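PDB 3LYK: stringent starvation protein A homolog, which belongs to the glutathione S-transferase superfamily and probably forms an equimolar complex with the RNA polymerase holoenzyme but not with the core enzyme. Local coordinates for residues Tyr17-Val21 with Ser68-Met72; Thr109-Ala113 with Ala124-Leu128; Leu98-Glu103 with Leu152-Val157. The contacts are given in a common frame with arbitrary orientation. Residue numbers count along the deposited sequence, not the author numbering.

Interaction 1: residues Tyr17-Val21 with Ser68-Met72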
ATOM      1  N   TYR B  17      -2.000  13.250  -4.146  1.00 19.61           N
ATOM      2  CA  TYR B  17      -0.890  12.291  -4.066  1.00 19.81           C
ATOM      3  C   TYR B  17       0.424  12.956  -4.432  1.00 18.93           C
ATOM      4  O   TYR B  17       1.444  12.667  -3.806  1.00 18.65           O
ATOM      5  CB  TYR B  17      -1.136  11.035  -4.948  1.00 19.81           C
ATOM      6  CG  TYR B  17      -2.455  10.371  -4.570  1.00 22.02           C
ATOM      7  CD1 TYR B  17      -2.576   9.703  -3.340  1.00 23.23           C
ATOM      8  CD2 TYR B  17      -3.584  10.450  -5.411  1.00 19.01           C
ATOM      9  CE1 TYR B  17      -3.779   9.127  -2.950  1.00 25.69           C
ATOM     10  CE2 TYR B  17      -4.806   9.856  -5.036  1.00 24.36           C
ATOM     11  CZ  TYR B  17      -4.880   9.194  -3.793  1.00 26.11           C
ATOM     12  OH  TYR B  17      -6.050   8.620  -3.349  1.00 28.33           O
ATOM     13  N   CYS B  18       0.403  13.865  -5.416  1.00 18.49           N
ATOM     14  CA  CYS B  18       1.620  14.602  -5.777  1.00 19.28           C
ATOM     15  C   CYS B  18       1.958  15.529  -4.610  1.00 18.70           C
ATOM     16  O   CYS B  18       3.122  15.664  -4.219  1.00 18.50           O
ATOM     17  CB  CYS B  18       1.422  15.397  -7.084  1.00 19.58           C
ATOM     18  SG  CYS B  18       1.265  14.205  -8.487  1.00 26.74           S
ATOM     19  N   HIS B  19       0.931  16.104  -4.015  1.00 16.81           N
ATOM     20  CA  HIS B  19       1.169  16.992  -2.878  1.00 18.04           C
ATOM     21  C   HIS B  19       1.846  16.250  -1.683  1.00 17.72           C
ATOM     22  O   HIS B  19       2.823  16.736  -1.108  1.00 16.16           O
ATOM     23  CB  HIS B  19      -0.124  17.709  -2.480  1.00 16.38           C
ATOM     24  CG  HIS B  19       0.101  18.835  -1.521  1.00 20.90           C
ATOM     25  ND1 HIS B  19      -0.930  19.549  -0.950  1.00 21.03           N
ATOM     26  CD2 HIS B  19       1.252  19.363  -1.022  1.00 18.68           C
ATOM     27  CE1 HIS B  19      -0.428  20.455  -0.126  1.00 20.38           C
ATOM     28  NE2 HIS B  19       0.894  20.357  -0.150  1.00 20.12           N
ATOM     29  N   GLN B  20       1.344  15.054  -1.339  1.00 17.01           N
ATOM     30  CA  GLN B  20       1.978  14.242  -0.299  1.00 17.54           C
ATOM     31  C   GLN B  20       3.500  14.082  -0.541  1.00 16.57           C
ATOM     32  O   GLN B  20       4.313  14.257   0.379  1.00 16.04           O
ATOM     33  CB  GLN B  20       1.379  12.816  -0.259  1.00 17.81           C
ATOM     34  CG  GLN B  20      -0.108  12.721   0.035  1.00 19.30           C
ATOM     35  CD  GLN B  20      -0.589  11.264  -0.077  1.00 19.93           C
ATOM     36  OE1 GLN B  20       0.001  10.454  -0.792  1.00 22.07           O
ATOM     37  NE2 GLN B  20      -1.664  10.956   0.586  1.00 23.17           N
ATOM     38  N   VAL B  21       3.850  13.692  -1.765  1.00 15.89           N
ATOM     39  CA  VAL B  21       5.222  13.424  -2.117  1.00 15.98           C
ATOM     40  C   VAL B  21       6.091  14.707  -2.046  1.00 16.22           C
ATOM     41  O   VAL B  21       7.228  14.688  -1.496  1.00 14.67           O
ATOM     42  CB  VAL B  21       5.332  12.745  -3.526  1.00 16.01           C
ATOM     43  CG1 VAL B  21       6.811  12.609  -3.963  1.00 15.44           C
ATOM     44  CG2 VAL B  21       4.715  11.315  -3.475  1.00 16.06           C
ATOM     45  N   SER B  68       2.392   6.880  -4.462  1.00 21.06           N
ATOM     46  CA  SER B  68       2.953   7.849  -3.540  1.00 21.19           C
ATOM     47  C   SER B  68       3.386   7.177  -2.237  1.00 19.86           C
ATOM     48  O   SER B  68       4.388   7.566  -1.662  1.00 17.86           O
ATOM     49  CB  SER B  68       1.996   9.009  -3.299  1.00 20.65           C
ATOM     50  OG  SER B  68       0.869   8.554  -2.607  1.00 24.76           O
ATOM     51  N   ARG B  69       2.658   6.148  -1.784  1.00 18.90           N
ATOM     52  CA  ARG B  69       3.081   5.439  -0.543  1.00 18.64           C
ATOM     53  C   ARG B  69       4.466   4.779  -0.739  1.00 17.49           C
ATOM     54  O   ARG B  69       5.335   4.880   0.100  1.00 18.54           O
ATOM     55  CB  ARG B  69       1.998   4.427  -0.088  1.00 18.89           C
ATOM     56  CG  ARG B  69       2.482   3.353   0.870  1.00 24.53           C
ATOM     57  CD  ARG B  69       1.408   2.205   1.020  1.00 26.77           C
ATOM     58  NE  ARG B  69       1.113   1.520  -0.251  1.00 29.36           N
ATOM     59  CZ  ARG B  69       1.804   0.492  -0.757  1.00 28.40           C
ATOM     60  NH1 ARG B  69       2.866   0.021  -0.132  1.00 30.57           N
ATOM     61  NH2 ARG B  69       1.441  -0.067  -1.902  1.00 28.02           N
ATOM     62  N   ILE B  70       4.681   4.149  -1.867  1.00 16.99           N
ATOM     63  CA  ILE B  70       5.962   3.523  -2.139  1.00 17.57           C
ATOM     64  C   ILE B  70       7.060   4.571  -2.251  1.00 17.76           C
ATOM     65  O   ILE B  70       8.181   4.390  -1.751  1.00 16.46           O
ATOM     66  CB  ILE B  70       5.909   2.693  -3.425  1.00 17.52           C
ATOM     67  CG1 ILE B  70       4.972   1.492  -3.203  1.00 18.21           C
ATOM     68  CG2 ILE B  70       7.320   2.195  -3.827  1.00 17.42           C
ATOM     69  CD1 ILE B  70       4.937   0.547  -4.369  1.00 18.38           C
ATOM     70  N   ILE B  71       6.753   5.662  -2.950  1.00 17.89           N
ATOM     71  CA  ILE B  71       7.707   6.783  -3.025  1.00 16.37           C
ATOM     72  C   ILE B  71       8.089   7.357  -1.658  1.00 15.11           C
ATOM     73  O   ILE B  71       9.274   7.564  -1.360  1.00 16.20           O
ATOM     74  CB  ILE B  71       7.170   7.890  -3.980  1.00 16.80           C
ATOM     75  CG1 ILE B  71       7.302   7.385  -5.425  1.00 16.59           C
ATOM     76  CG2 ILE B  71       7.945   9.250  -3.773  1.00 14.62           C
ATOM     77  CD1 ILE B  71       6.479   8.229  -6.431  1.00 18.97           C
HETATM   78  N   MSE B  72       7.098   7.615  -0.833  1.00 15.39           N
HETATM   79  CA  MSE B  72       7.343   8.223   0.472  1.00 17.51           C
HETATM   80  C   MSE B  72       8.149   7.350   1.392  1.00 17.78           C
HETATM   81  O   MSE B  72       9.045   7.841   2.109  1.00 17.60           O
HETATM   82  CB  MSE B  72       6.020   8.639   1.150  1.00 16.29           C
HETATM   83  CG  MSE B  72       5.354   9.843   0.394  1.00 20.75           C
HETATM   84 SE   MSE B  72       3.757  10.389   1.408  1.00 31.52          SE
HETATM   85  CE  MSE B  72       2.644   9.062   0.646  1.00 23.55           C
TER

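Interaction 2: residues Thr109-Ala113 with Ala124-Leu128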
ATOM      1  N   THR B 109     -14.395  10.837  -0.575  1.00 28.72           N
ATOM      2  CA  THR B 109     -15.342  11.893  -0.242  1.00 30.12           C
ATOM      3  C   THR B 109     -14.800  13.266  -0.707  1.00 30.50           C
ATOM      4  O   THR B 109     -15.530  14.075  -1.300  1.00 30.47           O
ATOM      5  CB  THR B 109     -15.632  11.900   1.257  1.00 30.41           C
ATOM      6  OG1 THR B 109     -15.951  10.579   1.666  1.00 32.47           O
ATOM      7  CG2 THR B 109     -16.827  12.839   1.629  1.00 30.77           C
ATOM      8  N   LEU B 110     -13.510  13.499  -0.484  1.00 30.25           N
ATOM      9  CA  LEU B 110     -12.859  14.704  -0.991  1.00 29.65           C
ATOM     10  C   LEU B 110     -12.954  14.776  -2.496  1.00 30.30           C
ATOM     11  O   LEU B 110     -13.262  15.828  -3.029  1.00 29.60           O
ATOM     12  CB  LEU B 110     -11.382  14.796  -0.524  1.00 28.93           C
ATOM     13  CG  LEU B 110     -10.588  16.023  -0.987  1.00 26.94           C
ATOM     14  CD1 LEU B 110     -11.234  17.330  -0.463  1.00 24.82           C
ATOM     15  CD2 LEU B 110      -9.087  15.899  -0.600  1.00 23.15           C
ATOM     16  N   ALA B 111     -12.697  13.668  -3.192  1.00 31.29           N
ATOM     17  CA  ALA B 111     -12.813  13.664  -4.652  1.00 33.28           C
ATOM     18  C   ALA B 111     -14.258  13.982  -5.140  1.00 35.02           C
ATOM     19  O   ALA B 111     -14.444  14.665  -6.144  1.00 34.98           O
ATOM     20  CB  ALA B 111     -12.348  12.357  -5.232  1.00 32.37           C
ATOM     21  N   LYS B 112     -15.244  13.441  -4.438  1.00 37.23           N
ATOM     22  CA  LYS B 112     -16.671  13.710  -4.695  1.00 39.95           C
ATOM     23  C   LYS B 112     -16.908  15.224  -4.527  1.00 41.01           C
ATOM     24  O   LYS B 112     -17.579  15.866  -5.359  1.00 41.20           O
ATOM     25  CB  LYS B 112     -17.495  12.918  -3.669  1.00 39.64           C
ATOM     26  CG  LYS B 112     -18.966  12.664  -3.991  1.00 44.47           C
ATOM     27  CD  LYS B 112     -19.666  11.941  -2.812  1.00 47.41           C
ATOM     28  CE  LYS B 112     -21.034  12.550  -2.475  1.00 48.47           C
ATOM     29  NZ  LYS B 112     -21.326  12.357  -1.010  1.00 48.37           N
ATOM     30  N   ALA B 113     -16.329  15.791  -3.462  1.00 41.74           N
ATOM     31  CA  ALA B 113     -16.477  17.218  -3.149  1.00 42.82           C
ATOM     32  C   ALA B 113     -15.872  18.128  -4.204  1.00 43.69           C
ATOM     33  O   ALA B 113     -16.266  19.263  -4.324  1.00 43.75           O
ATOM     34  CB  ALA B 113     -15.913  17.552  -1.761  1.00 42.60           C
ATOM     35  N   ALA B 124     -20.833  15.931   0.273  1.00 43.87           N
ATOM     36  CA  ALA B 124     -19.457  15.511   0.589  1.00 42.57           C
ATOM     37  C   ALA B 124     -18.785  16.458   1.589  1.00 42.57           C
ATOM     38  O   ALA B 124     -18.229  16.011   2.602  1.00 42.15           O
ATOM     39  CB  ALA B 124     -18.652  15.381  -0.672  1.00 41.73           C
ATOM     40  N   LEU B 125     -18.879  17.766   1.345  1.00 42.63           N
ATOM     41  CA  LEU B 125     -18.336  18.760   2.276  1.00 43.29           C
ATOM     42  C   LEU B 125     -18.895  18.671   3.694  1.00 43.85           C
ATOM     43  O   LEU B 125     -18.137  18.741   4.676  1.00 43.29           O
ATOM     44  CB  LEU B 125     -18.499  20.182   1.746  1.00 43.51           C
ATOM     45  CG  LEU B 125     -17.739  20.554   0.467  1.00 43.92           C
ATOM     46  CD1 LEU B 125     -18.074  21.980   0.025  1.00 44.33           C
ATOM     47  CD2 LEU B 125     -16.219  20.384   0.648  1.00 46.00           C
ATOM     48  N   LYS B 126     -20.209  18.508   3.817  1.00 44.44           N
ATOM     49  CA  LYS B 126     -20.803  18.392   5.147  1.00 45.31           C
ATOM     50  C   LYS B 126     -20.333  17.123   5.848  1.00 44.58           C
ATOM     51  O   LYS B 126     -20.037  17.141   7.049  1.00 44.83           O
ATOM     52  CB  LYS B 126     -22.336  18.419   5.088  1.00 46.21           C
ATOM     53  CG  LYS B 126     -22.997  18.583   6.482  1.00 49.65           C
ATOM     54  CD  LYS B 126     -24.313  19.375   6.394  1.00 55.89           C
ATOM     55  CE  LYS B 126     -25.446  18.532   5.768  1.00 57.39           C
ATOM     56  NZ  LYS B 126     -26.120  17.749   6.835  1.00 58.92           N
ATOM     57  N   GLN B 127     -20.260  16.030   5.095  1.00 44.15           N
ATOM     58  CA  GLN B 127     -19.797  14.771   5.646  1.00 44.14           C
ATOM     59  C   GLN B 127     -18.338  14.857   6.144  1.00 43.39           C
ATOM     60  O   GLN B 127     -18.036  14.426   7.260  1.00 42.63           O
ATOM     61  CB  GLN B 127     -19.977  13.633   4.629  1.00 44.83           C
ATOM     62  CG  GLN B 127     -20.052  12.231   5.293  1.00 47.17           C
ATOM     63  CD  GLN B 127     -19.497  11.100   4.400  1.00 50.32           C
ATOM     64  OE1 GLN B 127     -19.845  10.991   3.229  1.00 52.85           O
ATOM     65  NE2 GLN B 127     -18.635  10.260   4.968  1.00 49.48           N
ATOM     66  N   LEU B 128     -17.441  15.416   5.326  1.00 43.37           N
ATOM     67  CA  LEU B 128     -16.020  15.567   5.734  1.00 43.78           C
ATOM     68  C   LEU B 128     -15.866  16.472   6.937  1.00 43.70           C
ATOM     69  O   LEU B 128     -15.117  16.177   7.865  1.00 42.95           O
ATOM     70  CB  LEU B 128     -15.163  16.088   4.581  1.00 43.37           C
ATOM     71  CG  LEU B 128     -14.660  14.994   3.647  1.00 43.51           C
ATOM     72  CD1 LEU B 128     -13.998  15.607   2.443  1.00 41.65           C
ATOM     73  CD2 LEU B 128     -13.708  14.021   4.368  1.00 42.29           C
TER

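Interaction 3: residues Leu98-Glu103 with Leu152-Val157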
ATOM      1  N   LEU B  98      -3.490   3.739   9.865  1.00 22.25           N
ATOM      2  CA  LEU B  98      -4.091   5.080   9.877  1.00 23.45           C
ATOM      3  C   LEU B  98      -4.083   5.714   8.490  1.00 22.58           C
ATOM      4  O   LEU B  98      -5.095   6.237   8.025  1.00 22.15           O
ATOM      5  CB  LEU B  98      -3.303   5.940  10.863  1.00 25.07           C
ATOM      6  CG  LEU B  98      -3.911   7.089  11.624  1.00 29.44           C
ATOM      7  CD1 LEU B  98      -5.377   6.794  11.937  1.00 33.72           C
ATOM      8  CD2 LEU B  98      -3.110   7.197  12.912  1.00 32.39           C
HETATM    9  N   MSE B  99      -2.961   5.581   7.791  1.00 21.61           N
HETATM   10  CA  MSE B  99      -2.824   6.117   6.455  1.00 21.33           C
HETATM   11  C   MSE B  99      -3.772   5.474   5.491  1.00 22.19           C
HETATM   12  O   MSE B  99      -4.452   6.162   4.703  1.00 20.44           O
HETATM   13  CB  MSE B  99      -1.364   5.987   5.971  1.00 20.69           C
HETATM   14  CG  MSE B  99      -0.456   7.069   6.632  1.00 23.55           C
HETATM   15 SE   MSE B  99       1.430   6.863   6.103  1.00 34.50          SE
HETATM   16  CE  MSE B  99       2.228   5.784   7.492  1.00 23.55           C
ATOM     17  N   LEU B 100      -3.815   4.138   5.532  1.00 22.76           N
ATOM     18  CA  LEU B 100      -4.699   3.388   4.674  1.00 23.58           C
ATOM     19  C   LEU B 100      -6.142   3.839   4.881  1.00 23.68           C
ATOM     20  O   LEU B 100      -6.883   4.003   3.903  1.00 24.37           O
ATOM     21  CB  LEU B 100      -4.619   1.893   4.969  1.00 24.18           C
ATOM     22  CG  LEU B 100      -5.691   1.056   4.255  1.00 27.43           C
ATOM     23  CD1 LEU B 100      -5.407   1.026   2.777  1.00 31.18           C
ATOM     24  CD2 LEU B 100      -5.723  -0.419   4.789  1.00 31.56           C
ATOM     25  N   ARG B 101      -6.528   4.017   6.135  1.00 23.83           N
ATOM     26  CA  ARG B 101      -7.898   4.389   6.464  1.00 25.38           C
ATOM     27  C   ARG B 101      -8.235   5.829   6.032  1.00 26.53           C
ATOM     28  O   ARG B 101      -9.348   6.088   5.549  1.00 27.43           O
ATOM     29  CB  ARG B 101      -8.160   4.224   7.949  1.00 24.96           C
ATOM     30  CG  ARG B 101      -8.235   2.727   8.391  1.00 28.44           C
ATOM     31  CD  ARG B 101      -8.416   2.577   9.878  1.00 30.55           C
ATOM     32  NE  ARG B 101      -9.491   3.438  10.351  1.00 37.99           N
ATOM     33  CZ  ARG B 101      -9.399   4.266  11.384  1.00 41.23           C
ATOM     34  NH1 ARG B 101      -8.288   4.315  12.104  1.00 44.52           N
ATOM     35  NH2 ARG B 101     -10.424   5.050  11.705  1.00 44.06           N
ATOM     36  N   ILE B 102      -7.291   6.751   6.220  1.00 25.81           N
ATOM     37  CA  ILE B 102      -7.466   8.109   5.709  1.00 25.84           C
ATOM     38  C   ILE B 102      -7.744   8.080   4.229  1.00 26.00           C
ATOM     39  O   ILE B 102      -8.760   8.598   3.769  1.00 24.78           O
ATOM     40  CB  ILE B 102      -6.283   9.021   6.088  1.00 25.38           C
ATOM     41  CG1 ILE B 102      -6.342   9.238   7.591  1.00 23.74           C
ATOM     42  CG2 ILE B 102      -6.341  10.363   5.290  1.00 24.87           C
ATOM     43  CD1 ILE B 102      -5.023   9.672   8.205  1.00 26.29           C
ATOM     44  N   GLU B 103      -6.871   7.404   3.503  1.00 27.15           N
ATOM     45  CA  GLU B 103      -6.964   7.269   2.074  1.00 29.23           C
ATOM     46  C   GLU B 103      -8.267   6.576   1.633  1.00 29.84           C
ATOM     47  O   GLU B 103      -8.928   7.030   0.684  1.00 30.73           O
ATOM     48  CB  GLU B 103      -5.751   6.489   1.576  1.00 30.12           C
ATOM     49  CG  GLU B 103      -5.265   6.871   0.210  1.00 35.37           C
ATOM     50  CD  GLU B 103      -5.852   5.999  -0.865  1.00 43.26           C
ATOM     51  OE1 GLU B 103      -6.160   4.821  -0.564  1.00 48.65           O
ATOM     52  OE2 GLU B 103      -6.007   6.475  -2.016  1.00 44.34           O
ATOM     53  N   LEU B 152       4.651  10.906   8.340  1.00 18.75           N
ATOM     54  CA  LEU B 152       3.915  10.542   7.127  1.00 18.47           C
ATOM     55  C   LEU B 152       2.401  10.613   7.264  1.00 19.22           C
ATOM     56  O   LEU B 152       1.732  10.915   6.284  1.00 19.54           O
ATOM     57  CB  LEU B 152       4.351   9.170   6.577  1.00 18.24           C
ATOM     58  CG  LEU B 152       5.810   9.010   6.119  1.00 18.74           C
ATOM     59  CD1 LEU B 152       6.052   7.579   5.487  1.00 17.99           C
ATOM     60  CD2 LEU B 152       6.234  10.115   5.127  1.00 17.05           C
ATOM     61  N   VAL B 153       1.846  10.308   8.437  1.00 18.67           N
ATOM     62  CA  VAL B 153       0.373  10.430   8.612  1.00 19.95           C
ATOM     63  C   VAL B 153      -0.085  11.901   8.363  1.00 20.04           C
ATOM     64  O   VAL B 153      -1.098  12.164   7.695  1.00 20.20           O
ATOM     65  CB  VAL B 153      -0.065   9.965  10.026  1.00 20.10           C
ATOM     66  CG1 VAL B 153      -1.580  10.096  10.207  1.00 21.30           C
ATOM     67  CG2 VAL B 153       0.397   8.472  10.288  1.00 20.84           C
ATOM     68  N   ASP B 154       0.691  12.847   8.865  1.00 20.25           N
ATOM     69  CA  ASP B 154       0.414  14.280   8.632  1.00 21.06           C
ATOM     70  C   ASP B 154       0.547  14.638   7.147  1.00 21.76           C
ATOM     71  O   ASP B 154      -0.179  15.504   6.659  1.00 21.86           O
ATOM     72  CB  ASP B 154       1.345  15.125   9.498  1.00 20.36           C
ATOM     73  CG  ASP B 154       1.223  14.767  10.958  1.00 22.42           C
ATOM     74  OD1 ASP B 154       0.156  15.051  11.555  1.00 22.11           O
ATOM     75  OD2 ASP B 154       2.167  14.126  11.499  1.00 27.14           O
ATOM     76  N   CYS B 155       1.427  13.930   6.422  1.00 21.33           N
ATOM     77  CA  CYS B 155       1.520  14.089   4.982  1.00 21.56           C
ATOM     78  C   CYS B 155       0.266  13.586   4.275  1.00 21.19           C
ATOM     79  O   CYS B 155       0.051  13.931   3.115  1.00 20.81           O
ATOM     80  CB  CYS B 155       2.774  13.416   4.421  1.00 20.84           C
ATOM     81  SG  CYS B 155       4.282  14.140   5.143  1.00 24.62           S
ATOM     82  N   TYR B 156      -0.552  12.775   4.956  1.00 21.43           N
ATOM     83  CA  TYR B 156      -1.852  12.404   4.391  1.00 22.06           C
ATOM     84  C   TYR B 156      -2.932  13.410   4.829  1.00 21.69           C
ATOM     85  O   TYR B 156      -3.803  13.748   4.052  1.00 21.97           O
ATOM     86  CB  TYR B 156      -2.304  10.974   4.828  1.00 22.24           C
ATOM     87  CG  TYR B 156      -1.734   9.840   3.987  1.00 24.22           C
ATOM     88  CD1 TYR B 156      -0.370   9.532   4.043  1.00 23.45           C
ATOM     89  CD2 TYR B 156      -2.552   9.074   3.148  1.00 25.23           C
ATOM     90  CE1 TYR B 156       0.177   8.516   3.280  1.00 25.64           C
ATOM     91  CE2 TYR B 156      -1.995   8.018   2.359  1.00 26.08           C
ATOM     92  CZ  TYR B 156      -0.638   7.760   2.446  1.00 25.41           C
ATOM     93  OH  TYR B 156      -0.041   6.764   1.712  1.00 25.78           O
ATOM     94  N   VAL B 157      -2.914  13.823   6.092  1.00 21.37           N
ATOM     95  CA  VAL B 157      -3.970  14.695   6.599  1.00 22.36           C
ATOM     96  C   VAL B 157      -3.841  16.152   6.061  1.00 22.93           C
ATOM     97  O   VAL B 157      -4.836  16.722   5.585  1.00 24.30           O
ATOM     98  CB  VAL B 157      -4.054  14.647   8.158  1.00 22.69           C
ATOM     99  CG1 VAL B 157      -5.158  15.545   8.672  1.00 19.71           C
ATOM    100  CG2 VAL B 157      -4.317  13.168   8.648  1.00 22.68           C
TER

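Interaction 1: residues Tyr17-Val21 with Ser68-Met72
V21, S68 and M72, a selenomethionine, carry most of the surface buried where helix 16-27 runs beside the first turn of helix 68-78. The short axes are nearly parallel (4°) and 9.6 Å apart, so Y17 pairs with S68 and, one turn on, V21 with M72. V21 packs on S68, I71 and M72: V21 CG2 lies 3.6 Å from S68 CB and 4.2 Å from M72 CG, V21 CG1 3.6 Å from I71 CG2. These two helices lie side by side in the thioredoxin-like N-terminal domain of the GST fold; V21 also touches L9 on strand 3-11, while Y156 of helix 152-165 covers Q20 and M72 from the C-terminal domain. S68 points toward helix 16-27, and its p rotamer sets OG to donate a hydrogen bond to Q20 OE1 (2.8 Å). The Q20 amide is thus used at both ends, because NE2 bonds to Y107 OH. M72 starts off sideways, but its selenium arm bends toward Q20 and brings CE to 3.3 Å from Q20 OE1. Beside this pair, Y17 CD1 approaches S68 OG to 3.7 Å, and the phenol reaches on to bond through OH with E103.

Interaction 2: residues Thr109-Ala113 with Ala124-Leu128
Helices 89-115 and 118-134 form an antiparallel alpha-alpha hairpin in the all-helical C-terminal domain of the GST fold, and this contact lies close to the turn that joins them. The short axes cross at -145° and come within 8.9 Å, a spacing consistent with the small A113 and A124 at the interface, whose CA atoms are 5.1 Å apart.

The apolar contacts begin with these two alanines, whose CB atoms meet at 3.7 Å. A113 CB also receives L125 CD2 at 3.7 Å, and on the next turn of helix 118-134 L128 CD1 packs on L110 CB at 4.0 Å. L110, L125 and L128 all go on to touch L164 of helix 152-165, so the hairpin closes over a third helix along this edge.

T109 mixes characters. Its methyl CG2 enters a hollow between A124, Q127 and L128, 3.7 Å from L128 CG and 3.9 Å from both A124 CB and Q127 OE1, while OG1 makes a weak hydrogen bond back to D105 O in its own helix.

No hydrogen bond links the two segments. The polar ends find partners nearby instead: Q127 NE2 binds E131 OE2, and K112 NZ has a weak hydrogen bond to S123 OG.

Backbone takes part as well. The A124 methyl lies against the helical hydrogen bond from A113 N to T109 O, with A124 CB 3.4 Å from T109 O and 3.7 Å from A113 N.

Interaction 3: residues Leu98-Glu103 with Leu152-Val157
M99, a selenomethionine, has the most surface covered by this contact; its side chain (chi1 m, chi2 t) extends from helix 89-115 and then turns at chi3 of -94°, laying selenium between L152 and Y156. SE is 3.8 Å from L152 CB and 3.5 Å from Y156 CE1. Y156, with chi1 at -84°, points toward helix 89-115 and offers M99 one ring face: CG sits 3.9 Å from the ring centroid in a CH-pi contact, and SE, 4.3 Å from the centroid and oblique to the ring, makes a Met-aromatic contact. E103 starts toward Y156, placing CG 4.1 Å from CE2 at the ring edge, but its off-rotamer torsions (chi1 -148°, chi2 -94°) carry the carboxylate away to Y17 OH. I102, m and t, sends CD1 between V153 CG1 (4.0 Å) and V157 CG2 (3.6 Å), and L98 CG lies 4.1 Å from V153 CG1.

The axes run parallel within 6° at 9.6 Å, deep in the GST C-terminal helical bundle. D154 faces away and accepts from G151 N through OD2, resembling the capping-box aspartate of GSTs, although G151 has no side chain to return the bond. With no hydrogen bond across the interface, cohesion rests on apolar packing and the Met-aromatic contact, in which the natural methionine's sulfur would probably take the place of SE.

How the interactions relate
Interactions 1 and 3 are both buried near the middle of the chain, with centres about 11 Å apart, and meet across the domain boundary: Y17 OH lies 2.5 Å from E103 OE2, and Q20 and R69 pack on Y156. Interaction 2 sits further out, about 17 Å from the chain centre, and is partly buried. It shares helix 89-115 with interaction 3 and is nested in the loop that interaction 3 closes. Interaction 1 alone has a hydrogen bond between its segments; interaction 3 relies on a Met-aromatic contact and aliphatic groups, interaction 2 on alanines, leucines and the T109 methyl between helices at 145°. Interactions 1 and 3 also reach the second subunit, whereas interaction 2 does not.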